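Local coordinates for glucose-6-phosphate 1-dehydrogenase (Mycobacterium avium, PDB 4LGV), which probably catalyses the NADP-linked oxidation of glucose 6-phosphate to 6-phosphogluconolactone, the entry step of the pentose phosphate pathway, at residues A[298-303]-A[315-320]; A[386-391]-A[399-404]. All blocks are in the same frame, centred on the assembly; numbering follows the deposited sequence.

Contact 1 of 2, residues A[298-303]-A[315-320]; sequences GQYRGY and TETYVA
Thr317 and Tyr318 both face Gly298, which makes this a classic beta bulge between antiparallel neighbours, strands 295-300 and 318-323 of the large mixed sheet. Backbone bonds come first. Gly298 N donates to Tyr318 O at 2.9 Å in a nearly straight bond. Gly298 O takes Thr317 N at 2.8 Å, in the carbonyl plane, and a weak bond from Tyr318 N. Glu316 CA also touches this oxygen, so three neighbouring residues crowd one carbonyl.

Side-chain hydrogen bonds extend the pairing past the bulge. Thr317 OG1 lies between its own backbone N and carbonyl carbon (chi1 60°) and accepts Tyr300 N at 3.1 Å. The same hydroxyl bonds Tyr457 OH of the edge strand 454-457. Gln299 stretches out with its chain extended, and its NE2 gives a straight bond of 3.0 Å to Thr315 O, which lies in the amide plane. NE2 also reaches Ser313 O, so the amide ties strand 295-300 to the chain leading into segment 315-320. Tyr303 OH bonds Asp243 OD1, and Thr315 OG1 bonds Asp243 O, so both segments are fastened to the same residue.

Tyrosine rings supply the apolar part. A type II turn from Tyr300 to Tyr303, closed by Tyr303 N to Tyr300 O, brings Tyr303 CB over the centre of the Tyr300 ring. The methyl Thr317 CG2 makes a CH-pi contact over one face of the Tyr303 ring, 3.8 Å from its centroid and 19° off the ring normal.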
ATOM      1  N   GLY A 298      -7.488  13.287 -37.729  1.00 50.67           N
ATOM      2  CA  GLY A 298      -6.588  13.305 -38.860  1.00 48.81           C
ATOM      3  C   GLY A 298      -7.155  12.592 -40.072  1.00 49.21           C
ATOM      4  O   GLY A 298      -8.040  11.748 -39.952  1.00 46.56           O
ATOM      5  N   GLN A 299      -6.595  12.930 -41.237  1.00 49.17           N
ATOM      6  CA  GLN A 299      -6.963  12.313 -42.497  1.00 49.94           C
ATOM      7  C   GLN A 299      -5.733  12.224 -43.363  1.00 47.38           C
ATOM      8  O   GLN A 299      -5.063  13.231 -43.620  1.00 43.48           O
ATOM      9  CB  GLN A 299      -8.001  13.150 -43.208  1.00 52.97           C
ATOM     10  CG  GLN A 299      -8.722  12.437 -44.320  1.00 54.69           C
ATOM     11  CD  GLN A 299      -9.534  13.416 -45.142  1.00 56.20           C
ATOM     12  OE1 GLN A 299      -8.983  14.082 -46.028  1.00 56.59           O
ATOM     13  NE2 GLN A 299     -10.838  13.523 -44.851  1.00 54.25           N
ATOM     14  N   TYR A 300      -5.406  11.013 -43.785  1.00 45.58           N
ATOM     15  CA  TYR A 300      -4.186  10.846 -44.520  1.00 46.92           C
ATOM     16  C   TYR A 300      -4.306  11.433 -45.963  1.00 46.98           C
ATOM     17  O   TYR A 300      -5.365  11.371 -46.586  1.00 42.32           O
ATOM     18  CB  TYR A 300      -3.736   9.385 -44.495  1.00 44.98           C
ATOM     19  CG  TYR A 300      -4.513   8.389 -45.335  1.00 44.93           C
ATOM     20  CD1 TYR A 300      -4.270   8.249 -46.710  1.00 45.04           C
ATOM     21  CD2 TYR A 300      -5.380   7.480 -44.729  1.00 44.29           C
ATOM     22  CE1 TYR A 300      -4.931   7.270 -47.461  1.00 44.89           C
ATOM     23  CE2 TYR A 300      -6.046   6.504 -45.459  1.00 44.33           C
ATOM     24  CZ  TYR A 300      -5.832   6.401 -46.829  1.00 43.83           C
ATOM     25  OH  TYR A 300      -6.516   5.429 -47.501  1.00 40.44           O
ATOM     26  N   ARG A 301      -3.198  11.994 -46.449  1.00 49.35           N
ATOM     27  CA  ARG A 301      -3.118  12.589 -47.786  1.00 49.18           C
ATOM     28  C   ARG A 301      -3.257  11.471 -48.809  1.00 48.98           C
ATOM     29  O   ARG A 301      -2.513  10.473 -48.776  1.00 47.11           O
ATOM     30  CB  ARG A 301      -1.805  13.349 -47.985  1.00 50.64           C
ATOM     31  N   GLY A 302      -4.246  11.627 -49.691  1.00 50.52           N
ATOM     32  CA  GLY A 302      -4.607  10.567 -50.645  1.00 52.03           C
ATOM     33  C   GLY A 302      -5.933   9.893 -50.344  1.00 52.35           C
ATOM     34  O   GLY A 302      -6.468   9.183 -51.179  1.00 54.57           O
ATOM     35  N   TYR A 303      -6.449  10.090 -49.131  1.00 52.69           N
ATOM     36  CA  TYR A 303      -7.695   9.450 -48.705  1.00 50.33           C
ATOM     37  C   TYR A 303      -8.856   9.859 -49.591  1.00 50.85           C
ATOM     38  O   TYR A 303      -9.665   9.021 -49.963  1.00 50.03           O
ATOM     39  CB  TYR A 303      -8.009   9.786 -47.240  1.00 48.97           C
ATOM     40  CG  TYR A 303      -9.378   9.333 -46.798  1.00 47.91           C
ATOM     41  CD1 TYR A 303      -9.687   7.986 -46.673  1.00 45.76           C
ATOM     42  CD2 TYR A 303     -10.364  10.262 -46.503  1.00 49.04           C
ATOM     43  CE1 TYR A 303     -10.949   7.569 -46.278  1.00 45.68           C
ATOM     44  CE2 TYR A 303     -11.624   9.860 -46.109  1.00 47.98           C
ATOM     45  CZ  TYR A 303     -11.910   8.511 -46.002  1.00 47.26           C
ATOM     46  OH  TYR A 303     -13.165   8.136 -45.603  1.00 47.78           O
ATOM     47  N   THR A 315     -14.180  13.077 -43.071  1.00 50.00           N
ATOM     48  CA  THR A 315     -14.102  11.838 -42.269  1.00 46.72           C
ATOM     49  C   THR A 315     -12.659  11.579 -41.835  1.00 44.17           C
ATOM     50  O   THR A 315     -11.715  11.738 -42.628  1.00 43.46           O
ATOM     51  CB  THR A 315     -14.627  10.635 -43.060  1.00 44.27           C
ATOM     52  OG1 THR A 315     -15.991  10.873 -43.416  1.00 42.51           O
ATOM     53  CG2 THR A 315     -14.543   9.376 -42.247  1.00 43.74           C
ATOM     54  N   GLU A 316     -12.490  11.190 -40.570  1.00 42.38           N
ATOM     55  CA  GLU A 316     -11.139  10.996 -40.000  1.00 39.20           C
ATOM     56  C   GLU A 316     -10.697   9.575 -40.246  1.00 38.63           C
ATOM     57  O   GLU A 316     -11.468   8.637 -40.133  1.00 35.25           O
ATOM     58  CB  GLU A 316     -11.116  11.355 -38.507  1.00 39.61           C
ATOM     59  CG  GLU A 316     -11.682  10.304 -37.494  1.00 38.77           C
ATOM     60  CD  GLU A 316     -13.202  10.192 -37.462  1.00 37.76           C
ATOM     61  OE1 GLU A 316     -13.889  10.891 -38.247  1.00 37.12           O
ATOM     62  OE2 GLU A 316     -13.719   9.376 -36.660  1.00 36.78           O
ATOM     63  N   THR A 317      -9.441   9.421 -40.639  1.00 41.13           N
ATOM     64  CA  THR A 317      -8.800   8.124 -40.686  1.00 39.78           C
ATOM     65  C   THR A 317      -7.892   7.944 -39.480  1.00 38.22           C
ATOM     66  O   THR A 317      -7.243   6.913 -39.369  1.00 37.32           O
ATOM     67  CB  THR A 317      -7.923   7.981 -41.944  1.00 40.84           C
ATOM     68  OG1 THR A 317      -6.904   8.992 -41.924  1.00 41.87           O
ATOM     69  CG2 THR A 317      -8.750   8.101 -43.198  1.00 42.31           C
ATOM     70  N   TYR A 318      -7.792   8.968 -38.630  1.00 38.20           N
ATOM     71  CA  TYR A 318      -6.906   8.971 -37.448  1.00 38.60           C
ATOM     72  C   TYR A 318      -7.567   9.754 -36.342  1.00 39.08           C
ATOM     73  O   TYR A 318      -8.232  10.747 -36.621  1.00 37.81           O
ATOM     74  CB  TYR A 318      -5.574   9.648 -37.752  1.00 39.16           C
ATOM     75  CG  TYR A 318      -4.643   9.873 -36.563  1.00 38.51           C
ATOM     76  CD1 TYR A 318      -4.862  10.921 -35.667  1.00 38.47           C
ATOM     77  CD2 TYR A 318      -3.533   9.071 -36.360  1.00 36.90           C
ATOM     78  CE1 TYR A 318      -4.021  11.142 -34.592  1.00 39.14           C
ATOM     79  CE2 TYR A 318      -2.684   9.276 -35.272  1.00 38.10           C
ATOM     80  CZ  TYR A 318      -2.936  10.308 -34.381  1.00 38.86           C
ATOM     81  OH  TYR A 318      -2.106  10.567 -33.316  1.00 37.13           O
ATOM     82  N   VAL A 319      -7.416   9.284 -35.092  1.00 39.44           N
ATOM     83  CA  VAL A 319      -7.861  10.041 -33.913  1.00 38.56           C
ATOM     84  C   VAL A 319      -6.891   9.910 -32.782  1.00 38.09           C
ATOM     85  O   VAL A 319      -6.408   8.834 -32.518  1.00 39.48           O
ATOM     86  CB  VAL A 319      -9.109   9.483 -33.215  1.00 40.51           C
ATOM     87  CG1 VAL A 319     -10.109  10.605 -32.928  1.00 40.75           C
ATOM     88  CG2 VAL A 319      -9.739   8.387 -34.023  1.00 44.14           C
ATOM     89  N   ALA A 320      -6.714  10.985 -32.047  1.00 37.50           N
ATOM     90  CA  ALA A 320      -6.006  10.945 -30.806  1.00 35.83           C
ATOM     91  C   ALA A 320      -6.851  11.680 -29.787  1.00 35.85           C
ATOM     92  O   ALA A 320      -7.440  12.708 -30.110  1.00 36.94           O
ATOM     93  CB  ALA A 320      -4.666  11.594 -30.933  1.00 36.56           C
TER

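Contact 2 of 2, residues A[386-391]-A[399-404]; sequences LQLSAQ and VHLDSS
The amide of Gln387 and the imidazole of His400 lie side by side and point the same way, their planes 50° apart. Gln387 CG comes within 3.8 Å of His400 ND1, and Gln387 CD lies near His400 CE1. Both side chains leave with CG anti to the carbonyl carbon (chi1 -59° and -64°), which keeps them alongside. His400 ND1 is buried here and has no polar partner in the model.

The backbones form an antiparallel beta hairpin of strands 383-392 and 395-404. Gln387 and His400 form a non-hydrogen-bonded pair. Leu386 with Leu401 and Leu388 with Val399 are hydrogen-bonded pairs on either side, each closed by two bonds. Leu386 N reaches Leu401 O at 2.9 Å, and Val399 N reaches Leu388 O at 2.8 Å.

The other face of the hairpin is apolar. Leu386 and Leu401 run alongside each other, with their CB atoms 4.1 Å apart. Leu388 crosses Leu401 at about a right angle, CD1 to CD2 at 3.6 Å. This face packs on the second subunit, where Leu386 meets Leu386 of that subunit. Ala390 CB presses tightly on Val399 CG2 at 3.5 Å.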
ATOM      1  N   LEU A 386       8.334  -5.438 -19.787  1.00 28.49           N
ATOM      2  CA  LEU A 386       8.581  -4.597 -18.630  1.00 31.16           C
ATOM      3  C   LEU A 386       9.892  -3.804 -18.877  1.00 30.07           C
ATOM      4  O   LEU A 386      10.958  -4.399 -19.028  1.00 30.41           O
ATOM      5  CB  LEU A 386       8.633  -5.468 -17.393  1.00 33.28           C
ATOM      6  CG  LEU A 386       8.989  -4.798 -16.066  1.00 41.31           C
ATOM      7  CD1 LEU A 386       7.995  -3.726 -15.623  1.00 43.47           C
ATOM      8  CD2 LEU A 386       9.078  -5.846 -14.956  1.00 42.95           C
ATOM      9  N   GLN A 387       9.812  -2.476 -18.869  1.00 28.27           N
ATOM     10  CA  GLN A 387      10.996  -1.615 -19.041  1.00 28.12           C
ATOM     11  C   GLN A 387      11.526  -1.107 -17.728  1.00 27.34           C
ATOM     12  O   GLN A 387      10.820  -0.458 -16.970  1.00 28.58           O
ATOM     13  CB  GLN A 387      10.682  -0.405 -19.892  1.00 27.64           C
ATOM     14  CG  GLN A 387      10.183  -0.776 -21.258  1.00 29.12           C
ATOM     15  CD  GLN A 387      10.035   0.417 -22.183  1.00 31.53           C
ATOM     16  OE1 GLN A 387      10.440   1.525 -21.826  1.00 32.80           O
ATOM     17  NE2 GLN A 387       9.424   0.202 -23.352  1.00 31.92           N
ATOM     18  N   LEU A 388      12.777  -1.438 -17.451  1.00 27.11           N
ATOM     19  CA  LEU A 388      13.455  -1.063 -16.212  1.00 26.68           C
ATOM     20  C   LEU A 388      14.807  -0.438 -16.565  1.00 26.30           C
ATOM     21  O   LEU A 388      15.137  -0.309 -17.733  1.00 25.53           O
ATOM     22  CB  LEU A 388      13.715  -2.302 -15.358  1.00 26.06           C
ATOM     23  CG  LEU A 388      12.518  -3.154 -14.964  1.00 26.15           C
ATOM     24  CD1 LEU A 388      13.003  -4.322 -14.090  1.00 26.19           C
ATOM     25  CD2 LEU A 388      11.459  -2.349 -14.220  1.00 25.63           C
ATOM     26  N   SER A 389      15.549  -0.022 -15.548  1.00 25.89           N
ATOM     27  CA  SER A 389      16.856   0.579 -15.741  1.00 26.62           C
ATOM     28  C   SER A 389      17.909  -0.179 -14.957  1.00 28.06           C
ATOM     29  O   SER A 389      17.610  -0.701 -13.888  1.00 28.01           O
ATOM     30  CB  SER A 389      16.832   2.049 -15.329  1.00 25.91           C
ATOM     31  OG  SER A 389      18.110   2.596 -15.504  1.00 26.89           O
ATOM     32  N   ALA A 390      19.143  -0.211 -15.478  1.00 29.43           N
ATOM     33  CA  ALA A 390      20.216  -0.966 -14.877  1.00 30.61           C
ATOM     34  C   ALA A 390      21.523  -0.247 -14.968  1.00 33.69           C
ATOM     35  O   ALA A 390      21.756   0.503 -15.898  1.00 34.23           O
ATOM     36  CB  ALA A 390      20.348  -2.297 -15.567  1.00 30.87           C
ATOM     37  N   GLN A 391      22.380  -0.476 -13.976  1.00 35.76           N
ATOM     38  CA  GLN A 391      23.716   0.100 -13.940  1.00 36.46           C
ATOM     39  C   GLN A 391      24.757  -0.975 -14.300  1.00 39.25           C
ATOM     40  O   GLN A 391      24.732  -2.089 -13.760  1.00 36.42           O
ATOM     41  CB  GLN A 391      24.038   0.659 -12.561  1.00 36.33           C
ATOM     42  CG  GLN A 391      25.388   1.330 -12.517  1.00 35.96           C
ATOM     43  CD  GLN A 391      25.739   2.006 -11.188  1.00 36.14           C
ATOM     44  OE1 GLN A 391      24.889   2.398 -10.379  1.00 35.29           O
ATOM     45  NE2 GLN A 391      27.022   2.190 -10.990  1.00 37.67           N
ATOM     46  N   VAL A 399      16.541  -1.546 -19.776  1.00 31.47           N
ATOM     47  CA  VAL A 399      16.495  -2.960 -19.762  1.00 33.99           C
ATOM     48  C   VAL A 399      15.074  -3.366 -20.210  1.00 34.25           C
ATOM     49  O   VAL A 399      14.082  -2.867 -19.661  1.00 31.68           O
ATOM     50  CB  VAL A 399      16.846  -3.404 -18.339  1.00 35.45           C
ATOM     51  CG1 VAL A 399      16.300  -4.749 -18.035  1.00 37.77           C
ATOM     52  CG2 VAL A 399      18.339  -3.429 -18.186  1.00 37.30           C
ATOM     53  N   HIS A 400      14.988  -4.247 -21.215  1.00 34.65           N
ATOM     54  CA  HIS A 400      13.719  -4.724 -21.759  1.00 34.33           C
ATOM     55  C   HIS A 400      13.460  -6.177 -21.399  1.00 34.75           C
ATOM     56  O   HIS A 400      14.140  -7.059 -21.883  1.00 35.25           O
ATOM     57  CB  HIS A 400      13.693  -4.555 -23.265  1.00 36.23           C
ATOM     58  CG  HIS A 400      13.753  -3.126 -23.722  1.00 39.99           C
ATOM     59  ND1 HIS A 400      13.316  -2.079 -22.938  1.00 43.58           N
ATOM     60  CD2 HIS A 400      14.162  -2.566 -24.886  1.00 42.52           C
ATOM     61  CE1 HIS A 400      13.461  -0.942 -23.586  1.00 41.60           C
ATOM     62  NE2 HIS A 400      13.961  -1.209 -24.774  1.00 41.79           N
ATOM     63  N   LEU A 401      12.500  -6.416 -20.505  1.00 33.06           N
ATOM     64  CA  LEU A 401      12.144  -7.753 -20.029  1.00 31.91           C
ATOM     65  C   LEU A 401      10.899  -8.195 -20.788  1.00 33.17           C
ATOM     66  O   LEU A 401       9.765  -7.828 -20.443  1.00 32.16           O
ATOM     67  CB  LEU A 401      11.844  -7.701 -18.526  1.00 32.81           C
ATOM     68  CG  LEU A 401      13.003  -7.873 -17.520  1.00 35.40           C
ATOM     69  CD1 LEU A 401      14.303  -7.315 -17.994  1.00 37.50           C
ATOM     70  CD2 LEU A 401      12.728  -7.277 -16.149  1.00 35.26           C
ATOM     71  N   ASP A 402      11.115  -8.966 -21.836  1.00 34.34           N
ATOM     72  CA  ASP A 402      10.085  -9.317 -22.820  1.00 34.44           C
ATOM     73  C   ASP A 402       9.612 -10.739 -22.677  1.00 35.34           C
ATOM     74  O   ASP A 402      10.421 -11.652 -22.440  1.00 36.51           O
ATOM     75  CB  ASP A 402      10.671  -9.149 -24.228  1.00 35.26           C
ATOM     76  CG  ASP A 402      11.012  -7.707 -24.543  1.00 36.31           C
ATOM     77  OD1 ASP A 402      10.644  -6.803 -23.752  1.00 36.76           O
ATOM     78  OD2 ASP A 402      11.615  -7.455 -25.602  1.00 38.90           O
ATOM     79  N   SER A 403       8.307 -10.935 -22.853  1.00 34.37           N
ATOM     80  CA  SER A 403       7.747 -12.260 -22.937  1.00 33.96           C
ATOM     81  C   SER A 403       6.459 -12.235 -23.745  1.00 34.24           C
ATOM     82  O   SER A 403       5.832 -11.197 -23.936  1.00 31.63           O
ATOM     83  CB  SER A 403       7.465 -12.810 -21.561  1.00 36.63           C
ATOM     84  OG  SER A 403       6.498 -12.037 -20.873  1.00 35.99           O
ATOM     85  N   SER A 404       6.108 -13.404 -24.239  1.00 31.52           N
ATOM     86  CA  SER A 404       4.938 -13.632 -25.020  1.00 33.59           C
ATOM     87  C   SER A 404       3.812 -14.167 -24.126  1.00 33.89           C
ATOM     88  O   SER A 404       4.037 -14.766 -23.084  1.00 33.26           O
ATOM     89  CB  SER A 404       5.249 -14.657 -26.113  1.00 34.79           C
ATOM     90  OG  SER A 404       6.072 -14.008 -27.083  1.00 36.01           O
TER

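How the contacts relate
Contacts 1 and 2 belong to one mixed sheet of the C-terminal domain and lie toward its two ends. Contact 2 pairs the outermost strand 395-404 with its neighbour 383-392. Contact 1 pairs strands 295-300 and 318-323, with strand 454-457 beyond them. Their centres are 34 Å apart and their nearest atoms about 18 Å apart, so they do not touch. They follow one another along the chain. Contact 1 is held within its own subunit, whereas contact 2 meets a neighbouring copy: Ser389 bonds Tyr205 and Asn210 of the second subunit. Both contacts are described as parts of the sheet, and no catalytic role is claimed for them.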